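Local coordinates for tRNA(Ile2) 2-agmatinylcytidine synthetase TiaS (Archaeoglobus fulgidus, PDB 5XOB), which uses ATP to attach agmatine to the wobble cytidine of its isoleucine tRNA substrate, giving 2-agmatinylcytidine and switching codon reading from AUG to AUA, at residues 190-195 and 405-410; 69-74 and 94-99. All coordinates share one frame; numbering follows the deposited sequence.

Contact 1 (190-195 and 405-410); sequences QTFDNV and SKPLIR
The phenyl ring of F192 carries on one face the CD methylene of R410, which sits 4.0 Å from F192 CE2, while P407 approaches the same ring obliquely, its CG 4.1 Å from F192 CE1. The aromatic side chain thus reaches from the loop after helix 177-187, in the FLD domain, to a proline and an arginine in the C-terminal loop between strands 392-395 and 416-417. With chi1 at 64°, F192 CG stands between its own backbone N and carbonyl carbon, and this directs the ring, a broad apolar face, at the other loop. R410 bends at chi2 and chi3, which brings CD over the phenyl face, and its guanidinium plane lies 17° from the ring plane. Arginine suits this place because it offers a methylene to the ring while its charged end forms salt bridges with D155 and E219. Without the ring, as with an alanine at F192, P407 CG and R410 CD would probably lose their apolar neighbour and the arginine chain could shift. Next to the ring, D193 brings OD2 to 3.3 Å from P407 CG, a van der Waals approach, while its OD1 is in a salt bridge with R401. Proline is compact, apolar and stiff, and P407 O accepts a hydrogen bond from R410 N at 3.0 Å. No hydrogen bond joins 190-195 to 405-410: they meet mainly through carbon, with one carboxylate oxygen of D193 resting on P407, and the charges of D193 and R410 are paired outside them.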
loop_
_atom_site.group_PDB
_atom_site.type_symbol
_atom_site.label_atom_id
_atom_site.label_comp_id
_atom_site.label_asym_id
_atom_site.label_seq_id
_atom_site.Cartn_x
_atom_site.Cartn_y
_atom_site.Cartn_z
ATOM N N GLN A 190 -15.961 5.495 5.569
ATOM C CA GLN A 190 -15.902 4.601 6.719
ATOM C C GLN A 190 -15.505 3.208 6.250
ATOM O O GLN A 190 -14.937 2.430 7.007
ATOM C CB GLN A 190 -17.241 4.582 7.460
ATOM C CG GLN A 190 -17.618 5.936 8.040
ATOM C CD GLN A 190 -16.557 6.458 8.998
ATOM O OE1 GLN A 190 -16.280 5.836 10.027
ATOM N NE2 GLN A 190 -15.948 7.598 8.659
ATOM N N THR A 191 -15.846 2.900 5.004
ATOM C CA THR A 191 -15.162 1.875 4.233
ATOM C C THR A 191 -14.412 2.630 3.154
ATOM O O THR A 191 -14.851 3.702 2.740
ATOM C CB THR A 191 -16.131 0.886 3.551
ATOM O OG1 THR A 191 -16.721 1.486 2.385
ATOM C CG2 THR A 191 -17.205 0.431 4.503
ATOM N N PHE A 192 -13.292 2.087 2.690
ATOM C CA PHE A 192 -12.529 2.746 1.636
ATOM C C PHE A 192 -11.750 1.748 0.791
ATOM O O PHE A 192 -11.515 0.612 1.208
ATOM C CB PHE A 192 -11.584 3.778 2.246
ATOM C CG PHE A 192 -10.543 3.184 3.138
ATOM C CD1 PHE A 192 -9.323 2.770 2.615
ATOM C CD2 PHE A 192 -10.778 3.027 4.498
ATOM C CE1 PHE A 192 -8.350 2.213 3.429
ATOM C CE2 PHE A 192 -9.808 2.469 5.322
ATOM C CZ PHE A 192 -8.592 2.059 4.786
ATOM N N ASP A 193 -11.360 2.186 -0.404
ATOM C CA ASP A 193 -10.555 1.376 -1.316
ATOM C C ASP A 193 -11.131 -0.015 -1.554
ATOM O O ASP A 193 -10.398 -1.003 -1.632
ATOM C CB ASP A 193 -9.111 1.268 -0.802
ATOM C CG ASP A 193 -8.287 2.490 -1.122
ATOM O OD1 ASP A 193 -8.540 3.128 -2.167
ATOM O OD2 ASP A 193 -7.368 2.803 -0.336
ATOM N N ASN A 194 -12.445 -0.094 -1.667
ATOM C CA ASN A 194 -13.081 -1.357 -1.971
ATOM C C ASN A 194 -13.597 -1.380 -3.409
ATOM O O ASN A 194 -14.049 -2.413 -3.891
ATOM C CB ASN A 194 -14.186 -1.628 -0.949
ATOM C CG ASN A 194 -13.667 -1.582 0.490
ATOM O OD1 ASN A 194 -12.642 -2.191 0.830
ATOM N ND2 ASN A 194 -14.363 -0.842 1.336
ATOM N N VAL A 195 -13.467 -0.249 -4.098
ATOM C CA VAL A 195 -14.006 -0.067 -5.442
ATOM C C VAL A 195 -13.198 1.019 -6.149
ATOM O O VAL A 195 -12.719 1.953 -5.492
ATOM C CB VAL A 195 -15.507 0.323 -5.354
ATOM C CG1 VAL A 195 -15.833 1.567 -6.172
ATOM C CG2 VAL A 195 -16.401 -0.842 -5.748
ATOM N N SER A 405 -0.050 1.568 1.535
ATOM C CA SER A 405 -0.204 2.951 1.079
ATOM C C SER A 405 -1.362 3.658 1.784
ATOM O O SER A 405 -2.528 3.263 1.622
ATOM C CB SER A 405 -0.444 3.007 -0.436
ATOM O OG SER A 405 0.665 2.509 -1.164
ATOM N N LYS A 406 -1.024 4.699 2.552
ATOM C CA LYS A 406 -2.005 5.611 3.131
ATOM C C LYS A 406 -2.702 6.406 2.022
ATOM O O LYS A 406 -2.047 7.133 1.266
ATOM C CB LYS A 406 -1.338 6.572 4.114
ATOM C CG LYS A 406 -2.317 7.385 4.945
ATOM C CD LYS A 406 -1.615 8.034 6.128
ATOM C CE LYS A 406 -2.592 8.676 7.097
ATOM N NZ LYS A 406 -1.884 9.260 8.272
ATOM N N PRO A 407 -4.036 6.260 1.908
ATOM C CA PRO A 407 -4.769 6.957 0.866
ATOM C C PRO A 407 -5.041 8.396 1.263
ATOM O O PRO A 407 -5.103 8.717 2.456
ATOM C CB PRO A 407 -6.086 6.171 0.767
ATOM C CG PRO A 407 -5.933 4.983 1.660
ATOM C CD PRO A 407 -4.925 5.380 2.679
ATOM N N LEU A 408 -5.216 9.252 0.265
ATOM C CA LEU A 408 -5.422 10.667 0.512
ATOM C C LEU A 408 -6.558 10.885 1.476
ATOM O O LEU A 408 -6.430 11.649 2.430
ATOM C CB LEU A 408 -5.688 11.416 -0.793
ATOM C CG LEU A 408 -4.435 11.619 -1.652
ATOM C CD1 LEU A 408 -4.756 12.425 -2.901
ATOM C CD2 LEU A 408 -3.329 12.291 -0.854
ATOM N N ILE A 409 -7.659 10.184 1.247
ATOM C CA ILE A 409 -8.840 10.366 2.067
ATOM C C ILE A 409 -8.548 10.261 3.572
ATOM O O ILE A 409 -9.224 10.907 4.372
ATOM C CB ILE A 409 -9.956 9.383 1.653
ATOM C CG1 ILE A 409 -11.320 9.888 2.124
ATOM C CG2 ILE A 409 -9.685 7.977 2.176
ATOM C CD1 ILE A 409 -11.756 11.175 1.456
ATOM N N ARG A 410 -7.539 9.475 3.956
ATOM C CA ARG A 410 -7.192 9.305 5.373
ATOM C C ARG A 410 -6.141 10.293 5.896
ATOM O O ARG A 410 -5.668 10.156 7.030
ATOM C CB ARG A 410 -6.697 7.879 5.640
ATOM C CG ARG A 410 -7.694 6.776 5.313
ATOM C CD ARG A 410 -7.714 5.699 6.387
ATOM N NE ARG A 410 -6.394 5.448 6.963
ATOM C CZ ARG A 410 -6.092 5.450 8.265
ATOM N NH1 ARG A 410 -7.017 5.660 9.195
ATOM N NH2 ARG A 410 -4.839 5.217 8.638
#

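Contact 2 (69-74 and 94-99); sequences GELVDV and AVFVDE
One face of the F96 ring is taken by V72, whose CG2 makes a CH-pi contact 4.0 Å from the ring centroid, 17° off the normal. V72 CA lies over that face as well, 3.9 Å from F96 CZ. L71 comes in obliquely, its CD1 4.0 Å from F96 CD1. This is helix-on-sheet packing in the TCKD domain: helix 68-82 lies against the mixed sheet in which strand 93-98 runs between strands 133-135 and 2-8. F96 points toward the helix, while its neighbours V95 and V97 project to the other side of the sheet and meet helix 141-150, as the alternation of a beta strand requires. A large flat ring suits this site because it spans the distance to the helix backbone; CA of V72 and CA of F96 are 7.3 Å apart. Valine suits the facing position, since its beta-branched side chain is short enough for the ring to come up to the main chain. L71 is longer and also touches V3 and V5 of strand 2-8, so one helical turn leans on two adjacent strands. L134 of strand 133-135 meets both V72 and F96. The contact across 69-74 and 94-99 is wholly apolar. A chi1 of 177° turns V72 CG1 away from its amide N and keeps CG2 beside it, which sets V72 CG2 3.9 Å from F96 CD2.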
loop_
_atom_site.group_PDB
_atom_site.type_symbol
_atom_site.label_atom_id
_atom_site.label_comp_id
_atom_site.label_asym_id
_atom_site.label_seq_id
_atom_site.Cartn_x
_atom_site.Cartn_y
_atom_site.Cartn_z
ATOM N N GLY A 69 2.386 -24.784 27.043
ATOM C CA GLY A 69 2.806 -25.971 26.287
ATOM C C GLY A 69 1.680 -26.609 25.489
ATOM O O GLY A 69 1.910 -27.202 24.433
ATOM N N GLU A 70 0.458 -26.467 25.997
ATOM C CA GLU A 70 -0.735 -27.003 25.350
ATOM C C GLU A 70 -1.108 -26.138 24.156
ATOM O O GLU A 70 -1.482 -26.642 23.099
ATOM C CB GLU A 70 -1.894 -27.031 26.344
ATOM C CG GLU A 70 -1.579 -27.784 27.630
ATOM C CD GLU A 70 -2.749 -27.840 28.600
ATOM O OE1 GLU A 70 -3.535 -26.863 28.662
ATOM O OE2 GLU A 70 -2.870 -28.863 29.314
ATOM N N LEU A 71 -1.003 -24.826 24.348
ATOM C CA LEU A 71 -1.223 -23.841 23.286
ATOM C C LEU A 71 -0.390 -24.144 22.032
ATOM O O LEU A 71 -0.907 -24.180 20.910
ATOM C CB LEU A 71 -0.873 -22.437 23.809
ATOM C CG LEU A 71 -1.756 -21.240 23.437
ATOM C CD1 LEU A 71 -0.904 -19.978 23.407
ATOM C CD2 LEU A 71 -2.498 -21.419 22.117
ATOM N N VAL A 72 0.903 -24.360 22.246
ATOM C CA VAL A 72 1.832 -24.697 21.178
ATOM C C VAL A 72 1.295 -25.885 20.408
ATOM O O VAL A 72 1.150 -25.837 19.186
ATOM C CB VAL A 72 3.211 -25.091 21.750
ATOM C CG1 VAL A 72 4.154 -25.517 20.637
ATOM C CG2 VAL A 72 3.826 -23.946 22.540
ATOM N N ASP A 73 1.008 -26.947 21.161
ATOM C CA ASP A 73 0.518 -28.209 20.625
ATOM C C ASP A 73 -0.729 -27.993 19.784
ATOM O O ASP A 73 -0.834 -28.518 18.679
ATOM C CB ASP A 73 0.182 -29.187 21.768
ATOM C CG ASP A 73 1.424 -29.763 22.469
ATOM O OD1 ASP A 73 2.543 -29.711 21.902
ATOM O OD2 ASP A 73 1.265 -30.292 23.596
ATOM N N VAL A 74 -1.674 -27.222 20.312
ATOM C CA VAL A 74 -2.922 -26.979 19.607
ATOM C C VAL A 74 -2.638 -26.346 18.258
ATOM O O VAL A 74 -3.064 -26.853 17.221
ATOM C CB VAL A 74 -3.864 -26.063 20.403
ATOM C CG1 VAL A 74 -5.007 -25.578 19.520
ATOM C CG2 VAL A 74 -4.422 -26.798 21.611
ATOM N N ALA A 94 5.522 -20.015 14.066
ATOM C CA ALA A 94 4.641 -19.475 15.072
ATOM C C ALA A 94 5.374 -19.284 16.377
ATOM O O ALA A 94 6.281 -20.037 16.710
ATOM C CB ALA A 94 3.432 -20.370 15.260
ATOM N N VAL A 95 4.969 -18.252 17.106
ATOM C CA VAL A 95 5.570 -17.927 18.389
ATOM C C VAL A 95 4.507 -17.664 19.441
ATOM O O VAL A 95 3.346 -17.368 19.130
ATOM C CB VAL A 95 6.486 -16.698 18.290
ATOM C CG1 VAL A 95 7.679 -17.009 17.399
ATOM C CG2 VAL A 95 5.720 -15.485 17.772
ATOM N N PHE A 96 4.933 -17.768 20.694
ATOM C CA PHE A 96 4.020 -17.727 21.826
ATOM C C PHE A 96 4.674 -16.902 22.920
ATOM O O PHE A 96 5.614 -17.355 23.565
ATOM C CB PHE A 96 3.705 -19.162 22.268
ATOM C CG PHE A 96 3.370 -20.070 21.114
ATOM C CD1 PHE A 96 2.055 -20.207 20.670
ATOM C CD2 PHE A 96 4.378 -20.741 20.429
ATOM C CE1 PHE A 96 1.753 -21.021 19.590
ATOM C CE2 PHE A 96 4.084 -21.550 19.345
ATOM C CZ PHE A 96 2.766 -21.694 18.926
ATOM N N VAL A 97 4.167 -15.685 23.112
ATOM C CA VAL A 97 4.879 -14.632 23.841
ATOM C C VAL A 97 4.017 -14.065 24.966
ATOM O O VAL A 97 2.851 -13.751 24.747
ATOM C CB VAL A 97 5.284 -13.488 22.865
ATOM C CG1 VAL A 97 5.860 -12.285 23.603
ATOM C CG2 VAL A 97 6.285 -13.987 21.826
ATOM N N ASP A 98 4.599 -13.924 26.157
ATOM C CA ASP A 98 3.916 -13.272 27.277
ATOM C C ASP A 98 3.530 -11.847 26.886
ATOM O O ASP A 98 4.327 -11.126 26.290
ATOM C CB ASP A 98 4.799 -13.260 28.525
ATOM N N GLU A 99 2.304 -11.449 27.214
ATOM C CA GLU A 99 1.840 -10.087 26.958
ATOM C C GLU A 99 2.927 -9.072 27.308
ATOM O O GLU A 99 3.238 -8.176 26.521
ATOM C CB GLU A 99 0.588 -9.803 27.781
ATOM C CG GLU A 99 -0.208 -8.610 27.303
ATOM C CD GLU A 99 -1.506 -8.460 28.060
ATOM O OE1 GLU A 99 -1.580 -8.909 29.227
ATOM O OE2 GLU A 99 -2.454 -7.894 27.482
#

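In the fold
Contact 2 is complete in the sequence well before contact 1 begins, and the two are well separated: their centres are about 35 Å apart and their nearest atoms about 23 Å. Contact 2 is local, joining helix 68-82 to strand 93-98 within the TCKD domain, near one end of the eight-stranded sheet. Contact 1 is long-range: it ties a loop of the FLD domain, which supplies strands at the other end of that sheet, to the loop between strands 392-395 and 416-417, which belong to the ten-stranded mixed sheet. One contact therefore builds the interior of a domain, whereas the other brings together parts of the two sheets that lie 210 residues apart in sequence.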